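Long-range contacts in Tubulin/ftsz, gtpase (PDB 3ZID), which binds and probably hydrolyses GTP as an archaeal tubulin-like cytoskeletal protein of the CetZ family, and is thought to take part in controlling cell shape: residues V4-V9 with F107-V112; C12-L17 with T45-T50. One frame throughout, in Å; residues are numbered along the deposited sequence.

The chain enters the GTPase domain along the strand that carries 4-9 and turns directly into helix 10-30, whose first turns supply 12-17. It then returns as strand 42-49, and interaction 2 closes this shorter loop by setting 12-17 against 45-50. Only after strand 66-68 and further helices does strand 105-111 arrive, where interaction 1 pairs 107-112 with 4-9; interaction 2 is therefore nested inside the loop closed by interaction 1. Strand 3-9 lies between strands 42-49 and 105-111 in one parallel sheet, so the two contacts join three neighbouring strands and a helix packed on them. Both reach GDP, interaction 1 at the end of strand 105-111 and interaction 2 at the start of helix 10-30.

Interaction 1 (V4-V9 with F107-V112); sequences VLMLGV and FVMTSV. With GDP (guanosine-5'-diphosphate), chain C.
Strands 4-9 and 107-111 run parallel, their axes 4.8 Å apart and inclined by 16°, and four backbone hydrogen bonds hold them in register. Leu5, Leu7 and Val9 of the first strand supply these bonds, with Phe107 and Met109 as partners. They are nearly straight and uniform, from Phe107 N to Leu5 O at 2.8 Å through to Val9 N to Met109 O, also 2.8 Å with an angle of 179° at the hydrogen.

On one face of the pair, Phe107 is met at its ring edge: Met6 CG lies 4.1 Å from Phe107 CD2, and Val4 CG1 is 4.0 Å from Phe107 CD2. Met6 and Phe107 lie alongside each other, both with CG anti to the carbonyl carbon. A bend at chi3 (78°) brings Met6 CE to 3.9 Å from Met109 SD, the two thioethers crossing obliquely. Met109, bent at chi3 in the opposite sense, lays its methyl beside the backbone of Gly8, with Met109 CE 3.8 Å from Gly8 CA. On the other face Leu7 and Val9 meet Val108 through methyl groups.

Past the last bridge the strand ends separate around a water, which donates to Val9 O and to GDP O2A and accepts from Ser111 N. Ser111 OG, placed between the backbone N and the carbonyl carbon, donates to GDP O5' at 2.7 Å, so the strand end contacts the nucleotide both directly and through water.

Helices 10-30 and 186-210 pack on the face of Met6 and Met109, with Leu17 and Leu201 touching both methionines, whereas Ser121 of helix 117-131 lies against Val9, Val108 and Thr110. Across its other edge, strand 3-9 continues the sheet by pairing with strand 42-49.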
loop_
_atom_site.group_PDB
_atom_site.type_symbol
_atom_site.label_atom_id
_atom_site.label_comp_id
_atom_site.label_asym_id
_atom_site.label_seq_id
_atom_site.Cartn_x
_atom_site.Cartn_y
_atom_site.Cartn_z
ATOM N N VAL A 4 13.393 8.017 -9.484
ATOM C CA VAL A 4 12.399 7.426 -8.612
ATOM C C VAL A 4 12.842 7.533 -7.169
ATOM O O VAL A 4 13.982 7.216 -6.829
ATOM C CB VAL A 4 12.157 5.934 -8.956
ATOM C CG1 VAL A 4 11.010 5.351 -8.099
ATOM C CG2 VAL A 4 11.863 5.775 -10.442
ATOM N N LEU A 5 11.934 7.972 -6.316
ATOM C CA LEU A 5 12.199 7.986 -4.888
ATOM C C LEU A 5 11.259 6.998 -4.228
ATOM O O LEU A 5 10.049 7.020 -4.478
ATOM C CB LEU A 5 11.980 9.397 -4.321
ATOM C CG LEU A 5 12.129 9.548 -2.802
ATOM C CD1 LEU A 5 13.545 9.203 -2.358
ATOM C CD2 LEU A 5 11.769 10.967 -2.352
ATOM N N MET A 6 11.799 6.111 -3.400
ATOM C CA MET A 6 10.946 5.223 -2.605
ATOM C C MET A 6 11.173 5.456 -1.122
ATOM O O MET A 6 12.316 5.420 -0.662
ATOM C CB MET A 6 11.173 3.772 -2.971
ATOM C CG MET A 6 10.973 3.546 -4.469
ATOM S SD MET A 6 11.121 1.832 -4.953
ATOM C CE MET A 6 9.539 1.183 -4.442
ATOM N N LEU A 7 10.087 5.745 -0.408
ATOM C CA LEU A 7 10.116 6.080 1.022
ATOM C C LEU A 7 9.342 5.033 1.798
ATOM O O LEU A 7 8.127 4.912 1.625
ATOM C CB LEU A 7 9.432 7.424 1.243
ATOM C CG LEU A 7 10.043 8.581 0.472
ATOM C CD1 LEU A 7 9.246 9.861 0.684
ATOM C CD2 LEU A 7 11.480 8.761 0.915
ATOM N N GLY A 8 10.027 4.275 2.648
ATOM C CA GLY A 8 9.365 3.259 3.442
ATOM C C GLY A 8 9.198 3.796 4.859
ATOM O O GLY A 8 10.172 3.951 5.573
ATOM N N VAL A 9 7.960 4.075 5.259
ATOM C CA VAL A 9 7.691 4.816 6.502
ATOM C C VAL A 9 7.039 3.923 7.546
ATOM O O VAL A 9 6.027 3.268 7.282
ATOM C CB VAL A 9 6.780 6.012 6.202
ATOM C CG1 VAL A 9 6.598 6.905 7.424
ATOM C CG2 VAL A 9 7.347 6.796 5.015
ATOM N N PHE A 107 7.243 6.856 -4.528
ATOM C CA PHE A 107 6.423 5.891 -3.810
ATOM C C PHE A 107 6.548 6.108 -2.327
ATOM O O PHE A 107 7.655 6.173 -1.804
ATOM C CB PHE A 107 6.814 4.461 -4.174
ATOM C CG PHE A 107 6.505 4.103 -5.610
ATOM C CD1 PHE A 107 5.197 3.860 -6.014
ATOM C CD2 PHE A 107 7.519 4.036 -6.561
ATOM C CE1 PHE A 107 4.889 3.520 -7.350
ATOM C CE2 PHE A 107 7.237 3.684 -7.893
ATOM C CZ PHE A 107 5.921 3.446 -8.295
ATOM N N VAL A 108 5.401 6.246 -1.662
ATOM C CA VAL A 108 5.351 6.351 -0.200
ATOM C C VAL A 108 4.677 5.111 0.363
ATOM O O VAL A 108 3.476 4.904 0.205
ATOM C CB VAL A 108 4.622 7.617 0.273
ATOM C CG1 VAL A 108 4.648 7.705 1.792
ATOM C CG2 VAL A 108 5.294 8.856 -0.325
ATOM N N MET A 109 5.482 4.278 0.999
ATOM C CA MET A 109 5.050 2.973 1.436
ATOM C C MET A 109 4.897 2.922 2.934
ATOM O O MET A 109 5.823 3.243 3.672
ATOM C CB MET A 109 6.053 1.943 0.965
ATOM C CG MET A 109 6.418 2.152 -0.494
ATOM S SD MET A 109 7.662 0.966 -0.989
ATOM C CE MET A 109 8.956 1.366 0.160
ATOM N N THR A 110 3.713 2.505 3.365
ATOM C CA THR A 110 3.371 2.466 4.768
ATOM C C THR A 110 2.169 1.546 5.003
ATOM O O THR A 110 1.361 1.306 4.095
ATOM C CB THR A 110 3.023 3.897 5.290
ATOM O OG1 THR A 110 2.617 3.810 6.654
ATOM C CG2 THR A 110 1.862 4.491 4.510
ATOM N N SER A 111 2.030 1.056 6.236
ATOM C CA SER A 111 0.738 0.528 6.674
ATOM C C SER A 111 -0.149 1.700 7.092
ATOM O O SER A 111 0.341 2.781 7.436
ATOM C CB SER A 111 0.891 -0.445 7.850
ATOM O OG SER A 111 1.245 0.224 9.043
ATOM N N VAL A 112 -1.452 1.490 7.068
ATOM C CA VAL A 112 -2.363 2.532 7.460
ATOM C C VAL A 112 -2.749 2.401 8.929
ATOM O O VAL A 112 -3.411 3.278 9.448
ATOM C CB VAL A 112 -3.632 2.547 6.585
ATOM C CG1 VAL A 112 -3.247 2.743 5.137
ATOM C CG2 VAL A 112 -4.419 1.262 6.749
HETATM P PB GDP C . 4.281 1.847 12.690
HETATM O O1B GDP C . 3.947 2.633 11.433
HETATM O O2B GDP C . 5.755 1.490 12.699
HETATM O O3B GDP C . 3.934 2.704 13.894
HETATM O O3A GDP C . 3.359 0.536 12.765
HETATM P PA GDP C . 3.436 -0.653 11.689
HETATM O O1A GDP C . 4.058 -1.867 12.285
HETATM O O2A GDP C . 4.090 -0.250 10.386
HETATM O "O5'" GDP C . 1.880 -0.845 11.419
HETATM C "C5'" GDP C . 1.244 -2.028 11.878
HETATM C "C4'" GDP C . 0.414 -2.581 10.728
HETATM O "O4'" GDP C . 1.310 -2.969 9.685
HETATM C "C3'" GDP C . -0.298 -3.823 11.189
HETATM O "O3'" GDP C . -1.463 -3.948 10.376
HETATM C "C2'" GDP C . 0.695 -4.904 10.862
HETATM O "O2'" GDP C . 0.010 -6.132 10.638
HETATM C "C1'" GDP C . 1.303 -4.396 9.570
HETATM N N9 GDP C . 2.700 -4.770 9.347
HETATM C C8 GDP C . 3.740 -4.589 10.184
HETATM N N7 GDP C . 4.892 -5.003 9.602
HETATM C C5 GDP C . 4.572 -5.453 8.371
HETATM C C6 GDP C . 5.299 -6.008 7.226
HETATM O O6 GDP C . 6.521 -6.192 7.293
HETATM N N1 GDP C . 4.603 -6.325 6.136
HETATM C C2 GDP C . 3.278 -6.153 6.048
HETATM N N2 GDP C . 2.661 -6.514 4.904
HETATM N N3 GDP C . 2.524 -5.644 7.053
HETATM C C4 GDP C . 3.126 -5.279 8.206
HETATM O O HOH W 1 4.094 1.190 8.178
#

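Interaction 2 (C12-L17 with T45-T50); sequences CGNRIL and TIAINT. With GDP (guanosine-5'-diphosphate), chain C.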
loop_
_atom_site.group_PDB
_atom_site.type_symbol
_atom_site.label_atom_id
_atom_site.label_comp_id
_atom_site.label_asym_id
_atom_site.label_seq_id
_atom_site.Cartn_x
_atom_site.Cartn_y
_atom_site.Cartn_z
ATOM N N CYS A 12 6.279 -1.432 8.776
ATOM C CA CYS A 12 5.799 -2.114 7.584
ATOM C C CYS A 12 6.440 -1.496 6.332
ATOM O O CYS A 12 7.021 -2.208 5.514
ATOM C CB CYS A 12 4.278 -2.062 7.519
ATOM S SG CYS A 12 3.573 -2.687 5.993
ATOM N N GLY A 13 6.355 -0.174 6.213
ATOM C CA GLY A 13 6.990 0.544 5.128
ATOM C C GLY A 13 8.485 0.251 5.055
ATOM O O GLY A 13 9.002 0.025 3.973
ATOM N N ASN A 14 9.177 0.247 6.193
ATOM C CA ASN A 14 10.605 -0.106 6.219
ATOM C C ASN A 14 10.881 -1.501 5.631
ATOM O O ASN A 14 11.809 -1.692 4.831
ATOM C CB ASN A 14 11.164 -0.147 7.644
ATOM C CG ASN A 14 11.274 1.217 8.312
ATOM O OD1 ASN A 14 11.574 1.273 9.507
ATOM N ND2 ASN A 14 11.004 2.303 7.584
ATOM N N ARG A 15 10.098 -2.481 6.070
ATOM C CA ARG A 15 10.322 -3.855 5.665
ATOM C C ARG A 15 10.010 -4.062 4.186
ATOM O O ARG A 15 10.662 -4.846 3.518
ATOM C CB ARG A 15 9.536 -4.822 6.537
ATOM C CG ARG A 15 10.139 -5.070 7.926
ATOM C CD ARG A 15 9.145 -5.884 8.721
ATOM N NE ARG A 15 9.528 -6.164 10.086
ATOM C CZ ARG A 15 8.651 -6.438 11.043
ATOM N NH1 ARG A 15 7.352 -6.450 10.764
ATOM N NH2 ARG A 15 9.072 -6.687 12.275
ATOM N N ILE A 16 9.021 -3.352 3.667
ATOM C CA ILE A 16 8.745 -3.440 2.241
ATOM C C ILE A 16 9.888 -2.827 1.442
ATOM O O ILE A 16 10.324 -3.386 0.455
ATOM C CB ILE A 16 7.421 -2.776 1.875
ATOM C CG1 ILE A 16 6.269 -3.606 2.436
ATOM C CG2 ILE A 16 7.276 -2.676 0.350
ATOM C CD1 ILE A 16 4.916 -2.900 2.350
ATOM N N LEU A 17 10.394 -1.693 1.899
ATOM C CA LEU A 17 11.508 -1.061 1.234
ATOM C C LEU A 17 12.740 -1.972 1.206
ATOM O O LEU A 17 13.450 -2.048 0.197
ATOM C CB LEU A 17 11.857 0.253 1.919
ATOM C CG LEU A 17 12.921 1.043 1.161
ATOM C CD1 LEU A 17 12.498 1.210 -0.301
ATOM C CD2 LEU A 17 13.084 2.392 1.764
ATOM N N THR A 45 16.169 5.132 -2.147
ATOM C CA THR A 45 15.336 4.538 -1.137
ATOM C C THR A 45 15.703 5.116 0.208
ATOM O O THR A 45 16.881 5.201 0.548
ATOM C CB THR A 45 15.509 3.012 -1.102
ATOM O OG1 THR A 45 16.858 2.687 -0.750
ATOM C CG2 THR A 45 15.186 2.410 -2.460
ATOM N N ILE A 46 14.693 5.528 0.968
ATOM C CA ILE A 46 14.909 5.946 2.345
ATOM C C ILE A 46 13.910 5.251 3.234
ATOM O O ILE A 46 12.714 5.327 2.994
ATOM C CB ILE A 46 14.760 7.452 2.541
ATOM C CG1 ILE A 46 15.640 8.203 1.548
ATOM C CG2 ILE A 46 15.159 7.849 3.976
ATOM C CD1 ILE A 46 15.395 9.686 1.580
ATOM N N ALA A 47 14.415 4.529 4.228
ATOM C CA ALA A 47 13.578 3.939 5.249
ATOM C C ALA A 47 13.470 4.933 6.403
ATOM O O ALA A 47 14.468 5.302 7.009
ATOM C CB ALA A 47 14.180 2.652 5.723
ATOM N N ILE A 48 12.254 5.357 6.714
ATOM C CA ILE A 48 12.051 6.344 7.768
ATOM C C ILE A 48 11.288 5.691 8.926
ATOM O O ILE A 48 10.293 4.987 8.713
ATOM C CB ILE A 48 11.301 7.574 7.204
ATOM C CG1 ILE A 48 12.016 8.072 5.939
ATOM C CG2 ILE A 48 11.198 8.683 8.262
ATOM C CD1 ILE A 48 11.304 9.156 5.160
ATOM N N ASN A 49 11.768 5.918 10.151
ATOM C CA ASN A 49 11.138 5.366 11.348
ATOM C C ASN A 49 11.485 6.139 12.620
ATOM O O ASN A 49 12.546 6.746 12.722
ATOM C CB ASN A 49 11.536 3.898 11.529
ATOM C CG ASN A 49 10.437 3.066 12.159
ATOM O OD1 ASN A 49 9.700 3.533 13.037
ATOM N ND2 ASN A 49 10.300 1.826 11.693
ATOM N N THR A 50 10.575 6.104 13.584
ATOM C CA THR A 50 10.810 6.702 14.889
ATOM C C THR A 50 11.354 5.655 15.845
ATOM O O THR A 50 11.776 5.983 16.943
ATOM C CB THR A 50 9.512 7.226 15.495
ATOM O OG1 THR A 50 8.553 6.159 15.568
ATOM C CG2 THR A 50 8.949 8.363 14.657
HETATM P PB GDP C . 4.281 1.847 12.690
HETATM O O1B GDP C . 3.947 2.633 11.433
HETATM O O2B GDP C . 5.755 1.490 12.699
HETATM O O3B GDP C . 3.934 2.704 13.894
HETATM O O3A GDP C . 3.359 0.536 12.765
HETATM P PA GDP C . 3.436 -0.653 11.689
HETATM O O1A GDP C . 4.058 -1.867 12.285
HETATM O O2A GDP C . 4.090 -0.250 10.386
HETATM O "O5'" GDP C . 1.880 -0.845 11.419
HETATM C "C5'" GDP C . 1.244 -2.028 11.878
HETATM C "C4'" GDP C . 0.414 -2.581 10.728
HETATM O "O4'" GDP C . 1.310 -2.969 9.685
HETATM C "C3'" GDP C . -0.298 -3.823 11.189
HETATM O "O3'" GDP C . -1.463 -3.948 10.376
HETATM C "C2'" GDP C . 0.695 -4.904 10.862
HETATM O "O2'" GDP C . 0.010 -6.132 10.638
HETATM C "C1'" GDP C . 1.303 -4.396 9.570
HETATM N N9 GDP C . 2.700 -4.770 9.347
HETATM C C8 GDP C . 3.740 -4.589 10.184
HETATM N N7 GDP C . 4.892 -5.003 9.602
HETATM C C5 GDP C . 4.572 -5.453 8.371
HETATM C C6 GDP C . 5.299 -6.008 7.226
HETATM O O6 GDP C . 6.521 -6.192 7.293
HETATM N N1 GDP C . 4.603 -6.325 6.136
HETATM C C2 GDP C . 3.278 -6.153 6.048
HETATM N N2 GDP C . 2.661 -6.514 4.904
HETATM N N3 GDP C . 2.524 -5.644 7.053
HETATM C C4 GDP C . 3.126 -5.279 8.206
#
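The nucleotide-binding helix that follows the first strand of the GTPase domain packs here on strand 42-49, the two segments running nearly antiparallel at 156° with axes 7.6 Å apart. Asn14 carries the polar half of the contact. Its CG stands anti to the carbonyl carbon, which sends the amide across the strand end and lets both ends of the group work. Asn14 OD1 accepts from Asn49 ND2 at a short 2.6 Å, with the donor above the carbonyl plane and the two amides turned 65° apart. Asn14 ND2 donates to Ile48 O at 3.0 Å, again from above that carbonyl's plane. These two bonds should fix which way round the buried amide sits.

One helical turn on, Leu17 makes the apolar half. With CG anti to the backbone N (chi1 -173°), it forks over the strand: Leu17 CD1 touches Thr45 CB at 3.6 Å, while Leu17 CD2 presses on the backbone, 3.2 Å from Ile46 O.

The same helix start faces GDP from its other side. Cys12 N donates to GDP O2A at 3.0 Å, and GDP N7 lies at the edge of the Arg15 guanidinium. Helix 52-56 adds Leu55 against Asn14, Ala47 and Asn49. A strand-turn-helix whose backbone amides hold the phosphates, packed against the next parallel strand, is characteristic of the Rossmann-like GTPase domain of tubulin and FtsZ.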